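PDB 4LGV: glucose-6-phosphate 1-dehydrogenase from Mycobacterium avium, which probably catalyses the NADP-linked oxidation of glucose 6-phosphate to 6-phosphogluconolactone, the entry step of the pentose phosphate pathway. Local coordinates for residues R53-E58 with A101-Y106; R57-H62 with L419-F424. All blocks are in the same frame, centred on the assembly; numbering follows the deposited sequence.

Contact 1 (R53-E58 with A101-Y106); sequences RLERRE and AGRLSY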
ATOM      1  N   ARG A  53       8.774  14.612 -47.688  1.00 25.49           N
ATOM      2  CA  ARG A  53       7.956  15.250 -46.617  1.00 26.29           C
ATOM      3  C   ARG A  53       8.821  16.045 -45.651  1.00 26.62           C
ATOM      4  O   ARG A  53       8.450  17.121 -45.194  1.00 25.99           O
ATOM      5  CB  ARG A  53       7.132  14.207 -45.855  1.00 27.34           C
ATOM      6  CG  ARG A  53       6.020  13.578 -46.693  1.00 28.17           C
ATOM      7  CD  ARG A  53       5.458  12.313 -46.050  1.00 30.69           C
ATOM      8  NE  ARG A  53       4.877  12.510 -44.720  1.00 31.28           N
ATOM      9  CZ  ARG A  53       3.598  12.796 -44.479  1.00 32.18           C
ATOM     10  NH1 ARG A  53       2.717  12.888 -45.443  1.00 31.92           N
ATOM     11  NH2 ARG A  53       3.200  12.952 -43.231  1.00 34.16           N
ATOM     12  N   LEU A  54      10.017  15.548 -45.383  1.00 28.12           N
ATOM     13  CA  LEU A  54      10.931  16.273 -44.507  1.00 28.57           C
ATOM     14  C   LEU A  54      11.351  17.560 -45.208  1.00 29.90           C
ATOM     15  O   LEU A  54      11.430  18.614 -44.574  1.00 30.45           O
ATOM     16  CB  LEU A  54      12.123  15.416 -44.127  1.00 29.22           C
ATOM     17  CG  LEU A  54      11.869  14.235 -43.171  1.00 29.59           C
ATOM     18  CD1 LEU A  54      13.041  13.252 -43.205  1.00 30.19           C
ATOM     19  CD2 LEU A  54      11.665  14.706 -41.757  1.00 30.52           C
ATOM     20  N   GLU A  55      11.571  17.488 -46.523  1.00 29.34           N
ATOM     21  CA  GLU A  55      11.880  18.685 -47.309  1.00 29.57           C
ATOM     22  C   GLU A  55      10.755  19.687 -47.287  1.00 29.96           C
ATOM     23  O   GLU A  55      10.982  20.875 -47.088  1.00 31.28           O
ATOM     24  CB  GLU A  55      12.174  18.315 -48.756  1.00 29.52           C
ATOM     25  CG  GLU A  55      12.628  19.475 -49.618  1.00 29.13           C
ATOM     26  CD  GLU A  55      13.992  19.934 -49.220  1.00 29.82           C
ATOM     27  OE1 GLU A  55      14.966  19.198 -49.466  1.00 29.18           O
ATOM     28  OE2 GLU A  55      14.098  21.013 -48.632  1.00 30.77           O
ATOM     29  N   ARG A  56       9.536  19.227 -47.490  1.00 30.18           N
ATOM     30  CA  ARG A  56       8.401  20.115 -47.361  1.00 31.66           C
ATOM     31  C   ARG A  56       8.324  20.836 -46.014  1.00 33.47           C
ATOM     32  O   ARG A  56       7.966  21.989 -45.963  1.00 35.63           O
ATOM     33  CB  ARG A  56       7.071  19.374 -47.611  1.00 31.14           C
ATOM     34  CG  ARG A  56       5.854  20.313 -47.550  1.00 31.14           C
ATOM     35  CD  ARG A  56       4.604  19.610 -48.058  1.00 32.18           C
ATOM     36  NE  ARG A  56       4.246  18.479 -47.190  1.00 34.67           N
ATOM     37  CZ  ARG A  56       3.684  17.327 -47.578  1.00 35.03           C
ATOM     38  NH1 ARG A  56       3.364  17.108 -48.847  1.00 34.76           N
ATOM     39  NH2 ARG A  56       3.417  16.394 -46.659  1.00 35.07           N
ATOM     40  N   ARG A  57       8.596  20.125 -44.930  1.00 36.74           N
ATOM     41  CA  ARG A  57       8.599  20.708 -43.575  1.00 39.44           C
ATOM     42  C   ARG A  57       9.890  21.498 -43.280  1.00 39.56           C
ATOM     43  O   ARG A  57      10.093  21.955 -42.153  1.00 39.00           O
ATOM     44  CB  ARG A  57       8.468  19.603 -42.528  1.00 38.71           C
ATOM     45  CG  ARG A  57       7.128  18.913 -42.559  1.00 41.44           C
ATOM     46  CD  ARG A  57       6.846  18.128 -41.283  1.00 43.96           C
ATOM     47  NE  ARG A  57       7.662  16.930 -41.212  1.00 44.48           N
ATOM     48  CZ  ARG A  57       7.355  15.751 -41.778  1.00 49.65           C
ATOM     49  NH1 ARG A  57       6.232  15.579 -42.466  1.00 49.44           N
ATOM     50  NH2 ARG A  57       8.191  14.720 -41.660  1.00 50.75           N
ATOM     51  N   GLU A  58      10.753  21.622 -44.289  1.00 39.27           N
ATOM     52  CA  GLU A  58      12.027  22.338 -44.188  1.00 40.55           C
ATOM     53  C   GLU A  58      12.962  21.718 -43.151  1.00 40.25           C
ATOM     54  O   GLU A  58      13.742  22.403 -42.550  1.00 40.57           O
ATOM     55  CB  GLU A  58      11.800  23.823 -43.904  1.00 43.73           C
ATOM     56  CG  GLU A  58      10.995  24.523 -45.008  1.00 48.60           C
ATOM     57  CD  GLU A  58      10.619  25.961 -44.704  1.00 50.84           C
ATOM     58  OE1 GLU A  58      10.753  26.424 -43.554  1.00 58.39           O
ATOM     59  OE2 GLU A  58      10.167  26.630 -45.626  1.00 51.69           O
ATOM     60  N   ALA A 101      15.950  17.383 -54.939  1.00 28.38           N
ATOM     61  CA  ALA A 101      16.877  16.996 -56.010  1.00 28.54           C
ATOM     62  C   ALA A 101      18.191  17.727 -55.891  1.00 29.16           C
ATOM     63  O   ALA A 101      19.251  17.142 -56.075  1.00 30.43           O
ATOM     64  CB  ALA A 101      16.254  17.273 -57.350  1.00 28.78           C
ATOM     65  N   GLY A 102      18.123  18.997 -55.521  1.00 29.64           N
ATOM     66  CA  GLY A 102      19.324  19.803 -55.279  1.00 30.48           C
ATOM     67  C   GLY A 102      20.281  19.281 -54.230  1.00 31.06           C
ATOM     68  O   GLY A 102      21.475  19.595 -54.290  1.00 30.86           O
ATOM     69  N   ARG A 103      19.770  18.491 -53.273  1.00 29.97           N
ATOM     70  CA  ARG A 103      20.593  17.893 -52.216  1.00 30.34           C
ATOM     71  C   ARG A 103      21.153  16.517 -52.597  1.00 29.37           C
ATOM     72  O   ARG A 103      22.056  16.005 -51.932  1.00 26.80           O
ATOM     73  CB  ARG A 103      19.752  17.656 -50.974  1.00 30.31           C
ATOM     74  CG  ARG A 103      19.162  18.894 -50.407  1.00 33.07           C
ATOM     75  CD  ARG A 103      18.385  18.601 -49.111  1.00 33.06           C
ATOM     76  NE  ARG A 103      17.501  19.718 -48.860  1.00 34.59           N
ATOM     77  CZ  ARG A 103      17.886  20.930 -48.457  1.00 38.15           C
ATOM     78  NH1 ARG A 103      19.168  21.208 -48.184  1.00 39.07           N
ATOM     79  NH2 ARG A 103      16.950  21.885 -48.293  1.00 38.24           N
ATOM     80  N   LEU A 104      20.585  15.912 -53.630  1.00 29.22           N
ATOM     81  CA  LEU A 104      20.831  14.509 -53.927  1.00 30.35           C
ATOM     82  C   LEU A 104      21.969  14.300 -54.912  1.00 29.98           C
ATOM     83  O   LEU A 104      22.058  14.996 -55.894  1.00 30.93           O
ATOM     84  CB  LEU A 104      19.569  13.915 -54.504  1.00 32.30           C
ATOM     85  CG  LEU A 104      19.385  12.397 -54.462  1.00 35.83           C
ATOM     86  CD1 LEU A 104      19.532  11.808 -53.066  1.00 35.75           C
ATOM     87  CD2 LEU A 104      17.985  12.088 -54.997  1.00 36.69           C
ATOM     88  N   SER A 105      22.875  13.365 -54.605  1.00 29.46           N
ATOM     89  CA  SER A 105      23.829  12.842 -55.588  1.00 28.98           C
ATOM     90  C   SER A 105      23.708  11.335 -55.624  1.00 27.68           C
ATOM     91  O   SER A 105      23.074  10.731 -54.758  1.00 27.22           O
ATOM     92  CB  SER A 105      25.281  13.297 -55.290  1.00 30.11           C
ATOM     93  OG  SER A 105      25.672  12.930 -53.985  1.00 31.71           O
ATOM     94  N   TYR A 106      24.327  10.711 -56.619  1.00 28.25           N
ATOM     95  CA  TYR A 106      24.238   9.269 -56.816  1.00 28.13           C
ATOM     96  C   TYR A 106      25.569   8.656 -57.140  1.00 30.65           C
ATOM     97  O   TYR A 106      26.387   9.194 -57.916  1.00 31.22           O
ATOM     98  CB  TYR A 106      23.276   8.929 -57.932  1.00 28.25           C
ATOM     99  CG  TYR A 106      23.104   7.423 -58.168  1.00 28.61           C
ATOM    100  CD1 TYR A 106      22.529   6.618 -57.204  1.00 28.06           C
ATOM    101  CD2 TYR A 106      23.537   6.817 -59.351  1.00 29.27           C
ATOM    102  CE1 TYR A 106      22.362   5.266 -57.401  1.00 27.85           C
ATOM    103  CE2 TYR A 106      23.387   5.445 -59.555  1.00 29.89           C
ATOM    104  CZ  TYR A 106      22.767   4.666 -58.582  1.00 28.54           C
ATOM    105  OH  TYR A 106      22.632   3.285 -58.741  1.00 27.42           O
TER

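Contact 2 (R57-H62 with L419-F424); sequences REELEH and LLYAAF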
ATOM      1  N   ARG A  57       8.596  20.125 -44.930  1.00 36.74           N
ATOM      2  CA  ARG A  57       8.599  20.708 -43.575  1.00 39.44           C
ATOM      3  C   ARG A  57       9.890  21.498 -43.280  1.00 39.56           C
ATOM      4  O   ARG A  57      10.093  21.955 -42.153  1.00 39.00           O
ATOM      5  CB  ARG A  57       8.468  19.603 -42.528  1.00 38.71           C
ATOM      6  CG  ARG A  57       7.128  18.913 -42.559  1.00 41.44           C
ATOM      7  CD  ARG A  57       6.846  18.128 -41.283  1.00 43.96           C
ATOM      8  NE  ARG A  57       7.662  16.930 -41.212  1.00 44.48           N
ATOM      9  CZ  ARG A  57       7.355  15.751 -41.778  1.00 49.65           C
ATOM     10  NH1 ARG A  57       6.232  15.579 -42.466  1.00 49.44           N
ATOM     11  NH2 ARG A  57       8.191  14.720 -41.660  1.00 50.75           N
ATOM     12  N   GLU A  58      10.753  21.622 -44.289  1.00 39.27           N
ATOM     13  CA  GLU A  58      12.027  22.338 -44.188  1.00 40.55           C
ATOM     14  C   GLU A  58      12.962  21.718 -43.151  1.00 40.25           C
ATOM     15  O   GLU A  58      13.742  22.403 -42.550  1.00 40.57           O
ATOM     16  CB  GLU A  58      11.800  23.823 -43.904  1.00 43.73           C
ATOM     17  CG  GLU A  58      10.995  24.523 -45.008  1.00 48.60           C
ATOM     18  CD  GLU A  58      10.619  25.961 -44.704  1.00 50.84           C
ATOM     19  OE1 GLU A  58      10.753  26.424 -43.554  1.00 58.39           O
ATOM     20  OE2 GLU A  58      10.167  26.630 -45.626  1.00 51.69           O
ATOM     21  N   GLU A  59      12.905  20.405 -42.994  1.00 40.34           N
ATOM     22  CA  GLU A  59      13.729  19.705 -42.027  1.00 40.41           C
ATOM     23  C   GLU A  59      14.987  19.033 -42.617  1.00 38.99           C
ATOM     24  O   GLU A  59      15.807  18.534 -41.867  1.00 38.09           O
ATOM     25  CB  GLU A  59      12.879  18.713 -41.222  1.00 41.33           C
ATOM     26  CG  GLU A  59      11.942  19.417 -40.233  1.00 45.69           C
ATOM     27  CD  GLU A  59      10.895  18.488 -39.579  1.00 48.89           C
ATOM     28  OE1 GLU A  59      10.506  17.445 -40.131  1.00 49.42           O
ATOM     29  OE2 GLU A  59      10.438  18.809 -38.477  1.00 58.07           O
ATOM     30  N   LEU A  60      15.158  19.060 -43.932  1.00 37.29           N
ATOM     31  CA  LEU A  60      16.419  18.607 -44.563  1.00 36.11           C
ATOM     32  C   LEU A  60      17.354  19.798 -44.758  1.00 37.15           C
ATOM     33  O   LEU A  60      16.965  20.815 -45.342  1.00 39.09           O
ATOM     34  CB  LEU A  60      16.150  17.987 -45.932  1.00 33.42           C
ATOM     35  CG  LEU A  60      15.328  16.686 -45.972  1.00 31.50           C
ATOM     36  CD1 LEU A  60      15.211  16.192 -47.401  1.00 31.00           C
ATOM     37  CD2 LEU A  60      15.938  15.596 -45.109  1.00 30.61           C
ATOM     38  N   GLU A  61      18.572  19.686 -44.247  1.00 38.29           N
ATOM     39  CA  GLU A  61      19.534  20.799 -44.311  1.00 41.95           C
ATOM     40  C   GLU A  61      20.896  20.383 -44.858  1.00 39.88           C
ATOM     41  O   GLU A  61      21.791  21.195 -44.875  1.00 41.66           O
ATOM     42  CB  GLU A  61      19.752  21.423 -42.913  1.00 44.98           C
ATOM     43  CG  GLU A  61      18.479  21.928 -42.223  1.00 48.45           C
ATOM     44  CD  GLU A  61      18.570  22.081 -40.693  1.00 49.87           C
ATOM     45  OE1 GLU A  61      19.353  21.373 -40.006  1.00 51.51           O
ATOM     46  OE2 GLU A  61      17.787  22.897 -40.173  1.00 50.34           O
ATOM     47  N   HIS A  62      21.031  19.134 -45.294  1.00 36.56           N
ATOM     48  CA  HIS A  62      22.312  18.548 -45.612  1.00 35.63           C
ATOM     49  C   HIS A  62      22.238  17.687 -46.888  1.00 33.40           C
ATOM     50  O   HIS A  62      21.180  17.198 -47.257  1.00 33.01           O
ATOM     51  CB  HIS A  62      22.809  17.707 -44.413  1.00 37.70           C
ATOM     52  CG  HIS A  62      23.077  18.517 -43.182  1.00 40.42           C
ATOM     53  ND1 HIS A  62      22.222  18.532 -42.096  1.00 43.60           N
ATOM     54  CD2 HIS A  62      24.047  19.423 -42.910  1.00 41.07           C
ATOM     55  CE1 HIS A  62      22.685  19.379 -41.185  1.00 44.40           C
ATOM     56  NE2 HIS A  62      23.784  19.939 -41.664  1.00 43.29           N
ATOM     57  N   LEU A 419      11.288   8.012 -37.591  1.00 28.68           N
ATOM     58  CA  LEU A 419      12.504   7.232 -37.327  1.00 30.56           C
ATOM     59  C   LEU A 419      13.708   7.767 -38.067  1.00 32.13           C
ATOM     60  O   LEU A 419      14.805   7.826 -37.506  1.00 32.30           O
ATOM     61  CB  LEU A 419      12.319   5.767 -37.728  1.00 30.67           C
ATOM     62  CG  LEU A 419      11.468   4.970 -36.778  1.00 30.86           C
ATOM     63  CD1 LEU A 419      11.129   3.625 -37.373  1.00 32.53           C
ATOM     64  CD2 LEU A 419      12.147   4.766 -35.446  1.00 30.46           C
ATOM     65  N   LEU A 420      13.496   8.185 -39.315  1.00 33.62           N
ATOM     66  CA  LEU A 420      14.598   8.681 -40.152  1.00 35.31           C
ATOM     67  C   LEU A 420      15.135   9.951 -39.585  1.00 35.09           C
ATOM     68  O   LEU A 420      16.344  10.167 -39.529  1.00 34.21           O
ATOM     69  CB  LEU A 420      14.142   8.973 -41.602  1.00 37.79           C
ATOM     70  CG  LEU A 420      14.662   8.092 -42.717  1.00 40.13           C
ATOM     71  CD1 LEU A 420      14.274   8.729 -44.047  1.00 40.85           C
ATOM     72  CD2 LEU A 420      16.171   7.900 -42.660  1.00 41.39           C
ATOM     73  N   TYR A 421      14.220  10.823 -39.187  1.00 34.11           N
ATOM     74  CA  TYR A 421      14.609  12.107 -38.606  1.00 36.00           C
ATOM     75  C   TYR A 421      15.341  11.872 -37.283  1.00 33.12           C
ATOM     76  O   TYR A 421      16.387  12.482 -37.019  1.00 32.82           O
ATOM     77  CB  TYR A 421      13.379  12.986 -38.423  1.00 38.39           C
ATOM     78  CG  TYR A 421      13.645  14.360 -37.845  1.00 44.14           C
ATOM     79  CD1 TYR A 421      14.025  15.425 -38.649  1.00 48.67           C
ATOM     80  CD2 TYR A 421      13.496  14.596 -36.476  1.00 51.62           C
ATOM     81  CE1 TYR A 421      14.246  16.696 -38.131  1.00 50.70           C
ATOM     82  CE2 TYR A 421      13.716  15.860 -35.943  1.00 54.33           C
ATOM     83  CZ  TYR A 421      14.080  16.907 -36.784  1.00 55.56           C
ATOM     84  OH  TYR A 421      14.324  18.156 -36.238  1.00 64.40           O
ATOM     85  N   ALA A 422      14.804  10.985 -36.450  1.00 29.62           N
ATOM     86  CA  ALA A 422      15.431  10.718 -35.162  1.00 28.23           C
ATOM     87  C   ALA A 422      16.848  10.145 -35.375  1.00 29.06           C
ATOM     88  O   ALA A 422      17.789  10.486 -34.653  1.00 28.02           O
ATOM     89  CB  ALA A 422      14.585   9.765 -34.351  1.00 27.48           C
ATOM     90  N   ALA A 423      16.987   9.247 -36.345  1.00 29.23           N
ATOM     91  CA  ALA A 423      18.272   8.630 -36.595  1.00 31.53           C
ATOM     92  C   ALA A 423      19.261   9.704 -36.964  1.00 34.14           C
ATOM     93  O   ALA A 423      20.362   9.705 -36.462  1.00 34.43           O
ATOM     94  CB  ALA A 423      18.179   7.591 -37.705  1.00 31.79           C
ATOM     95  N   PHE A 424      18.854  10.601 -37.854  1.00 35.23           N
ATOM     96  CA  PHE A 424      19.732  11.632 -38.347  1.00 37.95           C
ATOM     97  C   PHE A 424      20.186  12.521 -37.201  1.00 39.00           C
ATOM     98  O   PHE A 424      21.344  12.946 -37.170  1.00 40.67           O
ATOM     99  CB  PHE A 424      19.037  12.479 -39.458  1.00 38.73           C
ATOM    100  CG  PHE A 424      19.974  13.401 -40.174  1.00 40.58           C
ATOM    101  CD1 PHE A 424      20.797  12.923 -41.178  1.00 41.63           C
ATOM    102  CD2 PHE A 424      20.096  14.750 -39.805  1.00 41.27           C
ATOM    103  CE1 PHE A 424      21.690  13.770 -41.835  1.00 43.49           C
ATOM    104  CE2 PHE A 424      21.002  15.596 -40.444  1.00 41.05           C
ATOM    105  CZ  PHE A 424      21.800  15.101 -41.457  1.00 43.15           C
TER

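Contact 1 (R53-E58 with A101-Y106)
Glu-55 and Arg-103 mark the closest approach of the two backbones, and even there the CA atoms are 10.0 Å apart, so residues 53-58 and 101-106 meet through long side chains alone. Residues 53-56 are the last turn of helix 41-56. That turn ends in a Schellman motif, with Glu-58 at positive phi (62°) and its N bonded back to Glu-55 O. On the other side, residues 101-106 pass from helix 94-103 into strand 104-108. Glu-55 and Arg-103 both leave their backbones toward the partner segment and meet from opposing sides. Glu-55 puts CG anti to its backbone N (chi1 -175°) and then bends at chi2, which turns the carboxylate to the guanidinium. Arg-103 stays extended from CG to NE and offers its side edge. Arg-103 NE donates to Glu-55 OE1 at 2.7 Å, and Arg-103 NH2 to Glu-55 OE2 at 3.0 Å; both bonds are nearly straight. Each oxygen uses its syn lone pair, and the two flat groups are almost coplanar, 11° apart: a bidentate, side-on salt bridge. In the fold this pair ties together two helices of the Rossmann-like nucleotide-binding domain. Strand 104-108 is an edge strand of the parallel sheet within this chain, beside strand 64-68, and helix 41-56 leads into that neighbouring strand. Glu-55 is buried, and its OE2 also takes a salt bridge from Arg-99, one turn before Arg-103 on helix 94-103. Two arginines from one helix thus share the carboxylate, which would be expected to keep it ionised. Leu-60, in the loop between helix 41-56 and strand 64-68, packs against both Glu-55 and Arg-103.

Contact 2 (R57-H62 with L419-F424)
His-62 sets its ring against the outer end of Phe-424, with ND1 3.5 Å from Phe-424 CZ and near the plane of the phenylalanine ring. The pair joins the loop that links helix 41-56 to strand 64-68 of the Rossmann-like domain with helix 413-424, which belongs to the C-terminal family region. The two rings lie obliquely, planes 33° apart and centroids 5.6 Å from each other. With chi1 at -170° the Phe-424 ring swings away from its own N and out from the last turn of the helix to the histidine. One turn earlier, Tyr-421 makes the second touch: its CE1 lies 3.9 Å from Glu-59 CB, and the two side chains cross at about a right angle. No hydrogen bond passes between the segments, so the contact rests on van der Waals packing near the surface. Leu-54 of helix 41-56 touches both Glu-59 and Tyr-421. Glu-59 CG and CD also run past Tyr-421 CE1, and within the loop the carboxylate forms a salt bridge: Arg-57 NE donates to Glu-59 OE1 at 3.1 Å, from above the carboxylate plane but close to the plane of the guanidinium.

Both contacts start from the end of helix 41-56 and share Arg-57 and Glu-58, their centres about 10 Å apart. Contact 1 stays within the nucleotide-binding domain and is the partly buried one, built on a charged pair with a buried carboxylate. Contact 2 reaches to helix 413-424, far along the sequence, and is a surface contact of rings and aliphatic carbons. The two also touch directly: a probable hydrogen bond runs from Glu-59 N to Leu-54 O at 2.8 Å, and Arg-103 CD packs on His-62 O. A single helix-to-strand connection therefore faces helix 94-103 with one part and helix 413-424 with another.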